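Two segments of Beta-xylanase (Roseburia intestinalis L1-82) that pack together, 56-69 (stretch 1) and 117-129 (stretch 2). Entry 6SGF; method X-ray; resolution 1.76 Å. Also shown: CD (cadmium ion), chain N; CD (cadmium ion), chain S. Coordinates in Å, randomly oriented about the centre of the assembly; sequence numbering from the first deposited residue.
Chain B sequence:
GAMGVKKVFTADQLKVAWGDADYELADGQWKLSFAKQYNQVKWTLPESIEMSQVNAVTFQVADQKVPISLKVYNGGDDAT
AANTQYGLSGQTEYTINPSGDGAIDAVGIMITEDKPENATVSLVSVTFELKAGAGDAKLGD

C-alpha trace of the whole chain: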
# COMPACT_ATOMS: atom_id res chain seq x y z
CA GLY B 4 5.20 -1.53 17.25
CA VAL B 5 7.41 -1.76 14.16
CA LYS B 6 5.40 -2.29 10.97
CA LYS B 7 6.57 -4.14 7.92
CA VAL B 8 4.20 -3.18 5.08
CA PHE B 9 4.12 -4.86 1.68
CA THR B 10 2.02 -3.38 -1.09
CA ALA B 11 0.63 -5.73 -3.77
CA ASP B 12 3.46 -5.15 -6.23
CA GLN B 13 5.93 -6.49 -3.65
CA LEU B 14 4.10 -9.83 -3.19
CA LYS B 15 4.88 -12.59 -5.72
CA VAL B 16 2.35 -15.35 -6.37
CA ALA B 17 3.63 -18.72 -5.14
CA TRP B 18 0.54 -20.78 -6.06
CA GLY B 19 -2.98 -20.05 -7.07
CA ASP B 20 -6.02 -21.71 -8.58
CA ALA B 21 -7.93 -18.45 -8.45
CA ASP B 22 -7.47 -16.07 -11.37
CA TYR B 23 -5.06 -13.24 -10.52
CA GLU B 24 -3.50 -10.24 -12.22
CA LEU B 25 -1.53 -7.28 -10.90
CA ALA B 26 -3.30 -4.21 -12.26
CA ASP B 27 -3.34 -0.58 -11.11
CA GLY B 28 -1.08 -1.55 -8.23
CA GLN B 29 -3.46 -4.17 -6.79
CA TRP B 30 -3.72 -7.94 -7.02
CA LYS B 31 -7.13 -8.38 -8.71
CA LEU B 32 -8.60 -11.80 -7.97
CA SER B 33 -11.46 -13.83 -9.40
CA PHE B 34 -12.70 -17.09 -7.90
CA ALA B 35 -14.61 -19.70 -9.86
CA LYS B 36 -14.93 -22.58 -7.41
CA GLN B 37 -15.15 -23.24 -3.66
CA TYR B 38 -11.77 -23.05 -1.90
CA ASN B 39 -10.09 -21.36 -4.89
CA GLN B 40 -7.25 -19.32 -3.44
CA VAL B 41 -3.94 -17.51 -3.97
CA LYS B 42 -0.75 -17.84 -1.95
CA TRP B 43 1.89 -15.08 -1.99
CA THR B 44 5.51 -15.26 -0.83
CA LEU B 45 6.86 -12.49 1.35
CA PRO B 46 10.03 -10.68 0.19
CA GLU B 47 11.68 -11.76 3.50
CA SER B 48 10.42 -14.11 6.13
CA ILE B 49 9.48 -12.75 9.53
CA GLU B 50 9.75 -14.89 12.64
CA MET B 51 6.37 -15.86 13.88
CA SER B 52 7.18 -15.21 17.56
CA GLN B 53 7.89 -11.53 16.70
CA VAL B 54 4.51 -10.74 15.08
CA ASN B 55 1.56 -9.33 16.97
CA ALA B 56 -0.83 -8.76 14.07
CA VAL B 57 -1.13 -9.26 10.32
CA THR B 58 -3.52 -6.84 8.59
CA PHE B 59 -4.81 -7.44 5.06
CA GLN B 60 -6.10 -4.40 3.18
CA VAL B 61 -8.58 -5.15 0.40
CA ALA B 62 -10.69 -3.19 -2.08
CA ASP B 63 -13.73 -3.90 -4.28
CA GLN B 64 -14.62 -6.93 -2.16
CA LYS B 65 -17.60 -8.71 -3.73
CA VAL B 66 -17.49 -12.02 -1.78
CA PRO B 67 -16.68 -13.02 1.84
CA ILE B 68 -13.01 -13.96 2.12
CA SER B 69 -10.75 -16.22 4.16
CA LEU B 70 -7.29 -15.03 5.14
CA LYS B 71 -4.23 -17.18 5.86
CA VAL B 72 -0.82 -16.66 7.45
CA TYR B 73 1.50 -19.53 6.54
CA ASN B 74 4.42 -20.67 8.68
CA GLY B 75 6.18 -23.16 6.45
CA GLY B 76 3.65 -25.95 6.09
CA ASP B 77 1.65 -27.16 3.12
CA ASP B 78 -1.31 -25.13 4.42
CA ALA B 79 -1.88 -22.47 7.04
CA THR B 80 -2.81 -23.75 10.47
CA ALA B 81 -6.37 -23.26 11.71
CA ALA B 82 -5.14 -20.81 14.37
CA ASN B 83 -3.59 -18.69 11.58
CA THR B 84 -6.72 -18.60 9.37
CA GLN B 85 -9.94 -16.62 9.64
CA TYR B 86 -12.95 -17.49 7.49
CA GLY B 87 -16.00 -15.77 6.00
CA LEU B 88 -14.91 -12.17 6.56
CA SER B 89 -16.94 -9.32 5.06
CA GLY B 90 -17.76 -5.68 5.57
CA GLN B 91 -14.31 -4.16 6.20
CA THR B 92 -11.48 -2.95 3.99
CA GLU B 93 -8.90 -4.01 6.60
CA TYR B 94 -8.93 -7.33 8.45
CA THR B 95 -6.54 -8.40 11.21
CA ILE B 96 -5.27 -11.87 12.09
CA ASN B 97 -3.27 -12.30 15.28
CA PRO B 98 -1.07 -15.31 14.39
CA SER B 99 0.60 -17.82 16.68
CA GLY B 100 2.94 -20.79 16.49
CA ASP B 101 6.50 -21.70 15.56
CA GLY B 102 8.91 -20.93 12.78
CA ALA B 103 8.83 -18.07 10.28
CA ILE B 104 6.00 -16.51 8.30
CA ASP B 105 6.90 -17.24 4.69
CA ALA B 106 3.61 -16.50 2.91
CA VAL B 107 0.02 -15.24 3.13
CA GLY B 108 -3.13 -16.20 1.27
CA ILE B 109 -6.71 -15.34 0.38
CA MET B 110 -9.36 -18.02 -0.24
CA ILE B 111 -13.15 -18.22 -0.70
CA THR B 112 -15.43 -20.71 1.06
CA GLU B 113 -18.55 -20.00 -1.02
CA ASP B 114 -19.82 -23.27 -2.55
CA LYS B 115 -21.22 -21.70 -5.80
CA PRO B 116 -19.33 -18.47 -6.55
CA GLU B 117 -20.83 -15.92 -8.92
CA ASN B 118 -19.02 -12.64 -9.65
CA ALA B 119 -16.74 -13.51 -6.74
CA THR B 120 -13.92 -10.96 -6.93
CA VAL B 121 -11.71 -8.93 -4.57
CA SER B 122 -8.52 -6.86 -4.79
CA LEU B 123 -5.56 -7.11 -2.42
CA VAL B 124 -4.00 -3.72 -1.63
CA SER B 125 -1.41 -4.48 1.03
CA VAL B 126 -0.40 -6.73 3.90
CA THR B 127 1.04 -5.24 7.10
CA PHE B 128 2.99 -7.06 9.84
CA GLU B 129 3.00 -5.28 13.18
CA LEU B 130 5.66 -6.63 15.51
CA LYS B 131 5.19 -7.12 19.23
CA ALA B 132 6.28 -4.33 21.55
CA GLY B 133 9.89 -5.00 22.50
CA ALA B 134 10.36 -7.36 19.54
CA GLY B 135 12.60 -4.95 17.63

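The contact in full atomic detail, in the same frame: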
# COMPACT_ATOMS: atom_id res chain seq x y z
N ALA B 56 0.37 -8.85 14.89
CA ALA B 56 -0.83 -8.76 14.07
C ALA B 56 -0.42 -8.72 12.61
O ALA B 56 0.62 -8.15 12.25
CB ALA B 56 -1.63 -7.49 14.44
N VAL B 57 -1.25 -9.34 11.77
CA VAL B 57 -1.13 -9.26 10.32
C VAL B 57 -2.43 -8.66 9.79
O VAL B 57 -3.51 -9.23 9.98
CB VAL B 57 -0.87 -10.63 9.68
CG1 VAL B 57 -0.66 -10.47 8.18
CG2 VAL B 57 0.37 -11.33 10.29
N THR B 58 -2.34 -7.53 9.08
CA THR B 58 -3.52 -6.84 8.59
C THR B 58 -3.53 -6.85 7.06
O THR B 58 -2.59 -6.37 6.42
CB THR B 58 -3.56 -5.41 9.13
OG1 THR B 58 -3.61 -5.46 10.55
CG2 THR B 58 -4.82 -4.69 8.61
N PHE B 59 -4.60 -7.39 6.50
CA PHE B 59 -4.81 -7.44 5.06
C PHE B 59 -5.71 -6.28 4.69
O PHE B 59 -6.81 -6.14 5.24
CB PHE B 59 -5.47 -8.74 4.61
CG PHE B 59 -4.69 -9.98 4.91
CD1 PHE B 59 -4.48 -10.40 6.22
CD2 PHE B 59 -4.20 -10.74 3.88
CE1 PHE B 59 -3.80 -11.58 6.49
CE2 PHE B 59 -3.55 -11.91 4.12
CZ PHE B 59 -3.33 -12.33 5.45
N GLN B 60 -5.27 -5.46 3.75
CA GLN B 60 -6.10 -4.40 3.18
C GLN B 60 -6.60 -4.83 1.81
O GLN B 60 -5.80 -5.23 0.94
CB GLN B 60 -5.31 -3.09 3.07
CG GLN B 60 -6.13 -1.91 2.55
CD GLN B 60 -5.35 -0.59 2.55
OE1 GLN B 60 -4.13 -0.55 2.71
NE2 GLN B 60 -6.07 0.49 2.35
N VAL B 61 -7.92 -4.74 1.63
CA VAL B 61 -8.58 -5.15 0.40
C VAL B 61 -9.44 -4.00 -0.15
O VAL B 61 -9.74 -3.02 0.54
CB VAL B 61 -9.44 -6.41 0.59
CG1 VAL B 61 -8.58 -7.57 1.05
CG2 VAL B 61 -10.56 -6.16 1.54
N ALA B 62 -9.83 -4.16 -1.41
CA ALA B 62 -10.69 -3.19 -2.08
C ALA B 62 -11.61 -3.94 -3.04
O ALA B 62 -11.29 -5.04 -3.48
CB ALA B 62 -9.86 -2.12 -2.81
N ASP B 63 -12.76 -3.34 -3.34
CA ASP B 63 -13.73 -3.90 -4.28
C ASP B 63 -14.10 -5.34 -3.93
O ASP B 63 -14.23 -6.21 -4.80
CB ASP B 63 -13.22 -3.79 -5.71
CG ASP B 63 -13.41 -2.41 -6.27
OD1 ASP B 63 -14.42 -1.77 -5.92
OD2 ASP B 63 -12.53 -1.99 -7.02
N GLN B 64 -14.29 -5.59 -2.64
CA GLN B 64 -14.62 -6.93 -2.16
C GLN B 64 -16.07 -7.25 -2.50
O GLN B 64 -16.99 -6.56 -2.05
CB GLN B 64 -14.39 -7.04 -0.66
CG GLN B 64 -14.61 -8.46 -0.10
CD GLN B 64 -14.40 -8.56 1.41
OE1 GLN B 64 -14.00 -7.62 2.06
NE2 GLN B 64 -14.71 -9.70 1.95
N LYS B 65 -16.27 -8.31 -3.28
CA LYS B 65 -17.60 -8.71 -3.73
C LYS B 65 -17.97 -10.11 -3.26
O LYS B 65 -18.94 -10.67 -3.78
CB LYS B 65 -17.72 -8.64 -5.25
CG LYS B 65 -17.35 -7.30 -5.83
CD LYS B 65 -18.40 -6.28 -5.73
CE LYS B 65 -17.97 -5.04 -6.56
NZ LYS B 65 -17.08 -4.12 -5.78
N VAL B 66 -17.22 -10.68 -2.32
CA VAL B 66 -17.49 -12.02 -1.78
C VAL B 66 -16.85 -12.10 -0.40
O VAL B 66 -15.79 -11.47 -0.19
CB VAL B 66 -16.96 -13.10 -2.74
CG1 VAL B 66 -15.44 -12.93 -2.93
CG2 VAL B 66 -17.30 -14.50 -2.23
N PRO B 67 -17.42 -12.82 0.57
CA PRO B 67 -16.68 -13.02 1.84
C PRO B 67 -15.37 -13.76 1.59
O PRO B 67 -15.29 -14.61 0.71
CB PRO B 67 -17.64 -13.86 2.69
CG PRO B 67 -19.02 -13.62 2.07
CD PRO B 67 -18.76 -13.44 0.61
N ILE B 68 -14.33 -13.40 2.36
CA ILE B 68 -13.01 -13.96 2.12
C ILE B 68 -12.47 -14.63 3.38
O ILE B 68 -12.83 -14.30 4.50
CB ILE B 68 -11.97 -12.91 1.60
CG1 ILE B 68 -11.79 -11.74 2.58
CG2 ILE B 68 -12.36 -12.43 0.26
CD1 ILE B 68 -10.76 -10.75 2.13
N SER B 69 -11.55 -15.57 3.15
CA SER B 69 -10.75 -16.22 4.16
C SER B 69 -9.30 -15.80 4.00
O SER B 69 -8.80 -15.66 2.87
CB SER B 69 -10.91 -17.74 4.04
OG SER B 69 -12.28 -18.04 4.32
N GLU B 117 -20.38 -16.67 -7.75
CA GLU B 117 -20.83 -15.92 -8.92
C GLU B 117 -20.37 -14.49 -8.75
O GLU B 117 -20.61 -13.88 -7.70
CB GLU B 117 -22.35 -16.00 -9.08
CG GLU B 117 -22.78 -15.83 -10.52
CD GLU B 117 -24.11 -15.11 -10.64
OE1 GLU B 117 -24.42 -14.61 -11.75
OE2 GLU B 117 -24.84 -15.08 -9.63
N ASN B 118 -19.63 -13.97 -9.73
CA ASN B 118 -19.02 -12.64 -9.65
C ASN B 118 -18.27 -12.46 -8.33
O ASN B 118 -18.42 -11.47 -7.61
CB ASN B 118 -20.06 -11.53 -9.84
CG ASN B 118 -20.74 -11.59 -11.21
OD1 ASN B 118 -20.43 -12.44 -12.05
ND2 ASN B 118 -21.68 -10.67 -11.43
N ALA B 119 -17.50 -13.48 -7.99
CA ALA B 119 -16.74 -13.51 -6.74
C ALA B 119 -15.36 -12.92 -7.02
O ALA B 119 -14.50 -13.60 -7.60
CB ALA B 119 -16.63 -14.93 -6.23
N THR B 120 -15.16 -11.66 -6.64
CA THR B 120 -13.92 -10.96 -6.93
C THR B 120 -13.54 -10.12 -5.71
O THR B 120 -14.39 -9.74 -4.90
CB THR B 120 -14.04 -10.08 -8.20
OG1 THR B 120 -15.03 -9.08 -8.01
CG2 THR B 120 -14.43 -10.89 -9.42
N VAL B 121 -12.25 -9.81 -5.61
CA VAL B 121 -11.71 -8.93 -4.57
C VAL B 121 -10.34 -8.48 -5.04
O VAL B 121 -9.70 -9.14 -5.87
CB VAL B 121 -11.65 -9.63 -3.19
CG1 VAL B 121 -10.62 -10.80 -3.20
CG2 VAL B 121 -11.29 -8.63 -2.11
N SER B 122 -9.88 -7.34 -4.54
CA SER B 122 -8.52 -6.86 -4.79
C SER B 122 -7.72 -6.80 -3.50
O SER B 122 -8.23 -6.33 -2.47
CB SER B 122 -8.55 -5.48 -5.42
OG SER B 122 -9.25 -5.53 -6.63
N LEU B 123 -6.47 -7.25 -3.55
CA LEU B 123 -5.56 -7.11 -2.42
C LEU B 123 -4.73 -5.86 -2.62
O LEU B 123 -4.05 -5.74 -3.64
CB LEU B 123 -4.66 -8.34 -2.26
CG LEU B 123 -3.59 -8.21 -1.17
CD1 LEU B 123 -4.16 -8.19 0.22
CD2 LEU B 123 -2.54 -9.29 -1.28
N VAL B 124 -4.74 -4.98 -1.62
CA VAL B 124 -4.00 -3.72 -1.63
C VAL B 124 -2.66 -3.85 -0.93
O VAL B 124 -1.63 -3.42 -1.46
CB VAL B 124 -4.86 -2.62 -0.94
CG1 VAL B 124 -4.08 -1.31 -0.81
CG2 VAL B 124 -6.19 -2.48 -1.67
N SER B 125 -2.64 -4.42 0.27
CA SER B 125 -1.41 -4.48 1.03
C SER B 125 -1.59 -5.48 2.15
O SER B 125 -2.71 -5.81 2.54
CB SER B 125 -1.05 -3.12 1.60
OG SER B 125 -1.98 -2.71 2.59
N VAL B 126 -0.45 -5.92 2.69
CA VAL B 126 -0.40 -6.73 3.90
C VAL B 126 0.63 -6.12 4.84
O VAL B 126 1.75 -5.80 4.42
CB VAL B 126 -0.05 -8.20 3.60
CG1 VAL B 126 -0.08 -9.01 4.91
CG2 VAL B 126 -1.03 -8.77 2.56
N THR B 127 0.23 -5.91 6.09
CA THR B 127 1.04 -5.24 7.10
C THR B 127 1.31 -6.18 8.27
O THR B 127 0.38 -6.78 8.80
CB THR B 127 0.34 -3.99 7.64
OG1 THR B 127 0.22 -3.00 6.60
CG2 THR B 127 1.16 -3.46 8.82
N PHE B 128 2.58 -6.30 8.66
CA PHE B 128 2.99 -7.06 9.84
C PHE B 128 3.39 -6.09 10.93
O PHE B 128 4.35 -5.33 10.76
CB PHE B 128 4.15 -7.97 9.48
CG PHE B 128 3.78 -9.00 8.46
CD1 PHE B 128 3.73 -8.67 7.12
CD2 PHE B 128 3.44 -10.27 8.85
CE1 PHE B 128 3.37 -9.60 6.19
CE2 PHE B 128 3.08 -11.23 7.91
CZ PHE B 128 3.03 -10.88 6.58
N GLU B 129 2.64 -6.09 12.03
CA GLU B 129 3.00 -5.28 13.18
C GLU B 129 3.68 -6.16 14.22
O GLU B 129 3.10 -7.15 14.68
CB GLU B 129 1.82 -4.55 13.80
CG GLU B 129 2.36 -3.67 14.94
CD GLU B 129 1.45 -2.56 15.29
OE1 GLU B 129 0.41 -2.46 14.61
OE2 GLU B 129 1.76 -1.80 16.24
CD CD N . -15.11 0.46 -6.30
CD CD S . -0.62 -0.83 16.11
O HOH W 1 -2.14 -3.67 5.23
O HOH W 2 -0.93 -5.38 11.30
O HOH W 3 -13.87 -6.79 -7.27
O HOH W 4 -9.81 -2.73 -6.67
O HOH W 5 -14.95 0.71 -4.65

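The two stretches pair as antiparallel strands, their axes at 140° and 4.5 Å apart at closest approach, and together bury 964 Å². The first apolar side-chain contact along stretch 2 is Ala119 CB to Val66 CB (4.0 Å), between buried residues. Thr120 O then accepts a hydrogen bond from Lys65 N (2.9 Å, 153°), while Thr120 OG1 is hydrogen-bonded to a water (2.7 Å), and that water donates to Asp63 O (2.6 Å). Val121 is more heavily covered: its CG2 approaches Val61 CB at 4.0 Å and its CG1 approaches Ile68 CG2 at 4.2 Å.

Regular pairing begins at Ser122, whose N and O bond to Ala62 O and N, each at 2.9 Å. The small side chains of this pair share one face, where the hydroxyls of Thr58, Ser122, Ser125 and Thr127 can bond to ordered waters. Leu123 turns to the other face, wholly apolar with Val57, Phe59, Val61, Val126 and Phe128, so burial there strands no polar side-chain group; Leu123 CD1 lies at the Phe59 ring edge. Here the register slips by one, a beta bulge: Gln60 O accepts from Val124 N (2.8 Å, 159°) and, weakly, from Ser125 N (3.3 Å). The extra residue, Val124, places CG2 3.9 Å from Ala62 CB.

Beyond the bulge, Ser125 O receives Gln60 N (2.9 Å, 171°), and the extended Gln60 side chain brings OE1 to 3.0 Å from Ser125 OG. Val126 CG1 packs 3.6 Å from Val57 CG1. Thr58 N donates to Thr127 O (2.8 Å) and Thr127 N to Thr58 O (2.9 Å); one water joins Thr127 OG1 to Thr58 O. Phe128 offers a ring face to Val57 CG1, 4.2 Å from the ring centroid and 24° off its normal. Glu129 N donates to Ala56 O (2.9 Å) and Ala56 N to Glu129 O (3.2 Å), the last pair; the Glu129 side-chain end leads away from stretch 1, its OE1 and OE2 binding a cadmium ion.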